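Local coordinates for pheromome Binding Protein (Epiphyas postvittana, PDB 6VQ5), which probably binds and carries small hydrophobic odorants such as pheromones as an all-helical insect PBP/GOBP protein, at residues A[75-80]-A[85-90]; A[91-96]-A[116-121]. All coordinates share one frame; numbering follows the deposited sequence.

Contact 1: residues A[75-80]-A[85-90]; sequences DLAKKH and EVAAKL
In Lys78 and Leu90 the first torsion sets CG opposite the carbonyl carbon and beside the backbone N (chi1 -71° and -78°), and each then reaches an alanine of the partner helix. Beyond CG the Leu90 chain runs straight on, which carries CD1 forward until it lies 4.0 Å from Ala77 CB. The Lys78 chain is also extended, but its contact is made near its root: the methylene CG lies 3.9 Å from Ala87 CB, while the rest of the chain leads outward, its ammonium beyond touching distance of that methyl. Between these two flanking contacts the alanines meet methyl to methyl, Ala77 CB to Ala87 CB at 4.0 Å. Both CB atoms point at the other helix, and Ala77 CA and Ala87 CA come within 5.3 Å. The contact is thus wholly apolar and small, 136 Å² in all, with Ala77, Ala87 and Leu90 buried and Lys78 forming its outer margin. Trp127 lies over the same region: its NE1 makes a weak hydrogen bond to Ala77 O, and it also touches Leu90 and His80. Segment axes approach to 8.9 Å at 134° between their directions, the geometry of a splayed helical hairpin joining helices 70-79 and 84-100 through a short connection.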
loop_
_atom_site.group_PDB
_atom_site.type_symbol
_atom_site.label_atom_id
_atom_site.label_comp_id
_atom_site.label_asym_id
_atom_site.label_seq_id
_atom_site.Cartn_x
_atom_site.Cartn_y
_atom_site.Cartn_z
ATOM N N ASP A 75 0.954 -13.524 -2.459
ATOM C CA ASP A 75 0.143 -13.829 -3.667
ATOM C C ASP A 75 0.091 -12.591 -4.570
ATOM O O ASP A 75 0.448 -12.732 -5.752
ATOM C CB ASP A 75 -1.264 -14.315 -3.306
ATOM C CG ASP A 75 -1.342 -15.775 -2.925
ATOM O OD1 ASP A 75 -0.283 -16.431 -2.910
ATOM O OD2 ASP A 75 -2.466 -16.244 -2.652
ATOM N N LEU A 76 -0.328 -11.439 -4.026
ATOM C CA LEU A 76 -0.411 -10.131 -4.739
ATOM C C LEU A 76 0.931 -9.794 -5.395
ATOM O O LEU A 76 0.913 -9.218 -6.500
ATOM C CB LEU A 76 -0.767 -9.015 -3.752
ATOM C CG LEU A 76 -2.227 -8.938 -3.314
ATOM C CD1 LEU A 76 -2.367 -8.095 -2.050
ATOM C CD2 LEU A 76 -3.101 -8.385 -4.429
ATOM N N ALA A 77 2.039 -10.073 -4.704
ATOM C CA ALA A 77 3.404 -9.715 -5.142
ATOM C C ALA A 77 3.759 -10.549 -6.376
ATOM O O ALA A 77 4.180 -9.964 -7.391
ATOM C CB ALA A 77 4.377 -9.923 -4.011
ATOM N N LYS A 78 3.576 -11.865 -6.285
ATOM C CA LYS A 78 3.780 -12.820 -7.407
ATOM C C LYS A 78 2.823 -12.448 -8.546
ATOM O O LYS A 78 3.270 -12.417 -9.703
ATOM C CB LYS A 78 3.558 -14.263 -6.941
ATOM C CG LYS A 78 4.634 -14.837 -6.024
ATOM C CD LYS A 78 4.369 -16.282 -5.639
ATOM C CE LYS A 78 5.486 -16.905 -4.828
ATOM N NZ LYS A 78 5.155 -18.290 -4.416
ATOM N N LYS A 79 1.568 -12.140 -8.201
ATOM C CA LYS A 79 0.480 -11.724 -9.130
ATOM C C LYS A 79 0.927 -10.512 -9.959
ATOM O O LYS A 79 0.429 -10.361 -11.086
ATOM C CB LYS A 79 -0.791 -11.407 -8.332
ATOM C CG LYS A 79 -2.106 -11.794 -8.998
ATOM C CD LYS A 79 -3.230 -12.072 -8.010
ATOM C CE LYS A 79 -4.477 -11.258 -8.279
ATOM N NZ LYS A 79 -5.617 -11.720 -7.452
ATOM N N HIS A 80 1.825 -9.685 -9.413
ATOM C CA HIS A 80 2.441 -8.501 -10.075
ATOM C C HIS A 80 3.870 -8.820 -10.537
ATOM O O HIS A 80 4.696 -7.889 -10.580
ATOM C CB HIS A 80 2.411 -7.296 -9.125
ATOM C CG HIS A 80 1.048 -6.731 -8.901
ATOM N ND1 HIS A 80 -0.037 -7.525 -8.565
ATOM C CD2 HIS A 80 0.589 -5.460 -8.962
ATOM C CE1 HIS A 80 -1.104 -6.763 -8.421
ATOM N NE2 HIS A 80 -0.747 -5.490 -8.659
ATOM N N GLU A 85 11.583 -15.533 -4.457
ATOM C CA GLU A 85 12.599 -14.846 -3.613
ATOM C C GLU A 85 12.170 -13.397 -3.358
ATOM O O GLU A 85 12.131 -12.995 -2.176
ATOM C CB GLU A 85 13.978 -14.881 -4.280
ATOM C CG GLU A 85 14.590 -16.272 -4.386
ATOM C CD GLU A 85 14.332 -17.036 -5.680
ATOM O OE1 GLU A 85 13.746 -16.452 -6.628
ATOM O OE2 GLU A 85 14.717 -18.224 -5.739
ATOM N N VAL A 86 11.859 -12.635 -4.411
ATOM C CA VAL A 86 11.554 -11.179 -4.272
ATOM C C VAL A 86 10.246 -11.008 -3.482
ATOM O O VAL A 86 10.234 -10.145 -2.581
ATOM C CB VAL A 86 11.532 -10.423 -5.614
ATOM C CG1 VAL A 86 10.481 -10.942 -6.563
ATOM C CG2 VAL A 86 11.328 -8.932 -5.403
ATOM N N ALA A 87 9.208 -11.798 -3.781
ATOM C CA ALA A 87 7.895 -11.764 -3.087
ATOM C C ALA A 87 8.102 -11.871 -1.570
ATOM O O ALA A 87 7.496 -11.083 -0.829
ATOM C CB ALA A 87 7.008 -12.874 -3.587
ATOM N N ALA A 88 8.939 -12.815 -1.132
ATOM C CA ALA A 88 9.295 -13.049 0.286
ATOM C C ALA A 88 9.981 -11.806 0.866
ATOM O O ALA A 88 9.637 -11.441 2.003
ATOM C CB ALA A 88 10.168 -14.275 0.406
ATOM N N LYS A 89 10.901 -11.175 0.123
ATOM C CA LYS A 89 11.636 -9.962 0.585
ATOM C C LYS A 89 10.641 -8.814 0.782
ATOM O O LYS A 89 10.717 -8.148 1.829
ATOM C CB LYS A 89 12.720 -9.507 -0.398
ATOM C CG LYS A 89 13.859 -10.484 -0.678
ATOM C CD LYS A 89 14.548 -11.068 0.551
ATOM C CE LYS A 89 14.025 -12.451 0.907
ATOM N NZ LYS A 89 14.182 -12.779 2.346
ATOM N N LEU A 90 9.752 -8.595 -0.195
ATOM C CA LEU A 90 8.702 -7.537 -0.174
ATOM C C LEU A 90 7.840 -7.664 1.087
ATOM O O LEU A 90 7.661 -6.647 1.780
ATOM C CB LEU A 90 7.819 -7.655 -1.419
ATOM C CG LEU A 90 8.411 -7.111 -2.714
ATOM C CD1 LEU A 90 7.440 -7.283 -3.871
ATOM C CD2 LEU A 90 8.800 -5.655 -2.564
#

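Contact 2: residues A[91-96]-A[116-121]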
loop_
_atom_site.group_PDB
_atom_site.type_symbol
_atom_site.label_atom_id
_atom_site.label_comp_id
_atom_site.label_asym_id
_atom_site.label_seq_id
_atom_site.Cartn_x
_atom_site.Cartn_y
_atom_site.Cartn_z
ATOM N N VAL A 91 7.299 -8.851 1.351
ATOM C CA VAL A 91 6.367 -9.088 2.493
ATOM C C VAL A 91 7.167 -8.955 3.797
ATOM O O VAL A 91 6.605 -8.421 4.778
ATOM C CB VAL A 91 5.641 -10.448 2.366
ATOM C CG1 VAL A 91 4.883 -10.830 3.630
ATOM C CG2 VAL A 91 4.712 -10.480 1.158
ATOM N N ALA A 92 8.434 -9.382 3.807
ATOM C CA ALA A 92 9.337 -9.197 4.966
ATOM C C ALA A 92 9.433 -7.700 5.285
ATOM O O ALA A 92 9.203 -7.330 6.451
ATOM C CB ALA A 92 10.690 -9.801 4.697
ATOM N N ILE A 93 9.719 -6.873 4.275
ATOM C CA ILE A 93 9.821 -5.390 4.413
ATOM C C ILE A 93 8.464 -4.831 4.867
ATOM O O ILE A 93 8.463 -3.946 5.746
ATOM C CB ILE A 93 10.349 -4.735 3.116
ATOM C CG1 ILE A 93 11.881 -4.770 3.062
ATOM C CG2 ILE A 93 9.830 -3.312 2.953
ATOM C CD1 ILE A 93 12.439 -4.992 1.678
ATOM N N LEU A 94 7.356 -5.314 4.307
ATOM C CA LEU A 94 5.994 -4.814 4.648
ATOM C C LEU A 94 5.696 -5.130 6.117
ATOM O O LEU A 94 5.136 -4.251 6.798
ATOM C CB LEU A 94 4.957 -5.449 3.714
ATOM C CG LEU A 94 3.501 -5.054 3.964
ATOM C CD1 LEU A 94 3.301 -3.559 3.764
ATOM C CD2 LEU A 94 2.564 -5.849 3.076
ATOM N N HIS A 95 6.064 -6.327 6.588
ATOM C CA HIS A 95 5.830 -6.766 7.986
ATOM C C HIS A 95 6.599 -5.852 8.935
ATOM O O HIS A 95 6.029 -5.478 9.969
ATOM C CB HIS A 95 6.196 -8.247 8.187
ATOM C CG HIS A 95 5.856 -8.761 9.550
ATOM N ND1 HIS A 95 4.615 -8.543 10.137
ATOM C CD2 HIS A 95 6.592 -9.435 10.461
ATOM C CE1 HIS A 95 4.606 -9.073 11.344
ATOM N NE2 HIS A 95 5.808 -9.628 11.567
ATOM N N GLU A 96 7.846 -5.509 8.608
ATOM C CA GLU A 96 8.714 -4.726 9.524
ATOM C C GLU A 96 8.154 -3.309 9.652
ATOM O O GLU A 96 8.107 -2.792 10.776
ATOM C CB GLU A 96 10.177 -4.789 9.087
ATOM C CG GLU A 96 10.948 -5.897 9.800
ATOM C CD GLU A 96 10.871 -5.883 11.327
ATOM O OE1 GLU A 96 10.527 -4.814 11.891
ATOM O OE2 GLU A 96 11.147 -6.934 11.959
ATOM N N LYS A 116 4.310 4.243 2.892
ATOM C CA LYS A 116 5.516 5.086 2.659
ATOM C C LYS A 116 6.779 4.340 3.115
ATOM O O LYS A 116 7.774 4.332 2.375
ATOM C CB LYS A 116 5.388 6.403 3.418
ATOM C CG LYS A 116 4.366 7.365 2.842
ATOM C CD LYS A 116 4.592 8.779 3.311
ATOM C CE LYS A 116 4.089 9.037 4.713
ATOM N NZ LYS A 116 4.486 10.388 5.147
ATOM N N CYS A 117 6.742 3.766 4.311
ATOM C CA CYS A 117 7.808 2.898 4.852
ATOM C C CYS A 117 8.109 1.791 3.836
ATOM O O CYS A 117 9.285 1.599 3.486
ATOM C CB CYS A 117 7.376 2.326 6.193
ATOM S SG CYS A 117 8.548 1.119 6.854
ATOM N N PHE A 118 7.072 1.106 3.363
ATOM C CA PHE A 118 7.173 0.012 2.364
ATOM C C PHE A 118 7.863 0.528 1.093
ATOM O O PHE A 118 8.922 0.013 0.718
ATOM C CB PHE A 118 5.789 -0.556 2.041
ATOM C CG PHE A 118 5.813 -1.583 0.949
ATOM C CD1 PHE A 118 6.321 -2.848 1.190
ATOM C CD2 PHE A 118 5.355 -1.275 -0.326
ATOM C CE1 PHE A 118 6.347 -3.798 0.177
ATOM C CE2 PHE A 118 5.401 -2.215 -1.347
ATOM C CZ PHE A 118 5.883 -3.481 -1.089
ATOM N N ARG A 119 7.261 1.519 0.434
ATOM C CA ARG A 119 7.740 2.034 -0.875
ATOM C C ARG A 119 9.205 2.461 -0.740
ATOM O O ARG A 119 9.988 2.147 -1.645
ATOM C CB ARG A 119 6.855 3.187 -1.344
ATOM C CG ARG A 119 7.390 3.934 -2.553
ATOM C CD ARG A 119 7.498 3.019 -3.744
ATOM N NE ARG A 119 8.113 3.694 -4.877
ATOM C CZ ARG A 119 9.406 3.641 -5.202
ATOM N NH1 ARG A 119 10.271 2.959 -4.471
ATOM N NH2 ARG A 119 9.830 4.308 -6.256
ATOM N N THR A 120 9.565 3.134 0.347
ATOM C CA THR A 120 10.930 3.676 0.541
ATOM C C THR A 120 11.926 2.523 0.768
ATOM O O THR A 120 13.035 2.626 0.218
ATOM C CB THR A 120 10.947 4.782 1.611
ATOM O OG1 THR A 120 10.322 5.944 1.062
ATOM C CG2 THR A 120 12.336 5.162 2.067
ATOM N N ASN A 121 11.563 1.459 1.496
ATOM C CA ASN A 121 12.513 0.380 1.894
ATOM C C ASN A 121 12.602 -0.742 0.842
ATOM O O ASN A 121 13.444 -1.647 1.023
ATOM C CB ASN A 121 12.175 -0.201 3.266
ATOM C CG ASN A 121 12.586 0.695 4.421
ATOM O OD1 ASN A 121 13.260 1.713 4.253
ATOM N ND2 ASN A 121 12.206 0.311 5.627
#
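A disulfide-braced pair of helices in the all-helical PBP/GOBP fold brings Ile93 and Leu94 of helix 84-100 against Phe118 and Asn121 of helix 107-121. Ile93 loses more surface to the other helix than any other residue of 91-96. Its CG2 stands anti to the backbone N and comes between two partners, 3.9 Å from Asn121 CB and 4.0 Å from Phe118 CD1. Its other branch extends along the end of the opposing helix, where CD1 lies 3.6 Å from the main-chain Asn121 O. Side chains of Ile93 and Phe118 meet at about a right angle. Leu94 approaches the same ring corner by its CB, 3.9 Å from Phe118 CD1, and its CD1 methyl also reaches that carbon at 4.0 Å. Phe118 has CG anti to its own N (chi1 175°), which brings ring atom CD1 to Ile93 and Leu94. Ile93 CG2 and Leu94 CB both approach the ring obliquely, and the Leu94 side chain as a whole runs at a slant to Phe118. Shortening Ile93 to an alanine is likely to open a gap beside Phe118 CD1 and leave Asn121 CB without its apolar neighbour. The Cys117–Cys97 disulfide ties the same two helices covalently close by. The segments run at 140° to each other, with 258 Å² buried between them. Beyond the pair, Phe118 also packs on Tyr36 of helix 28-37, Ile93 touches Ile122 in the tail after helix 107-121, and Val91 turns to helix 70-79, where it touches His70, Ala73 and Glu74.

Contacts 1 and 2 follow one another along helix 84-100, their centres 12 Å apart: residues 85-90 pack on helix 70-79 and the next turns, 91-96, on helix 107-121. The two meet directly where Leu90 O lies 3.5 Å from Phe118 CE1, so the ring packed in contact 2 also borders the last residue of contact 1. Ile122, just past helix 107-121, touches both Leu90 and Ile93 and thus bridges the contacts from the C-terminal tail. Only contact 1 contributes to the pocket of the bound 2-(2-methoxyethoxy)ethanol, through His80, which shares it with Phe12, Ile13 and Ala128; His80 takes no part in the packing against 85-90, so the pocket adjoins contact 1 without being formed by it.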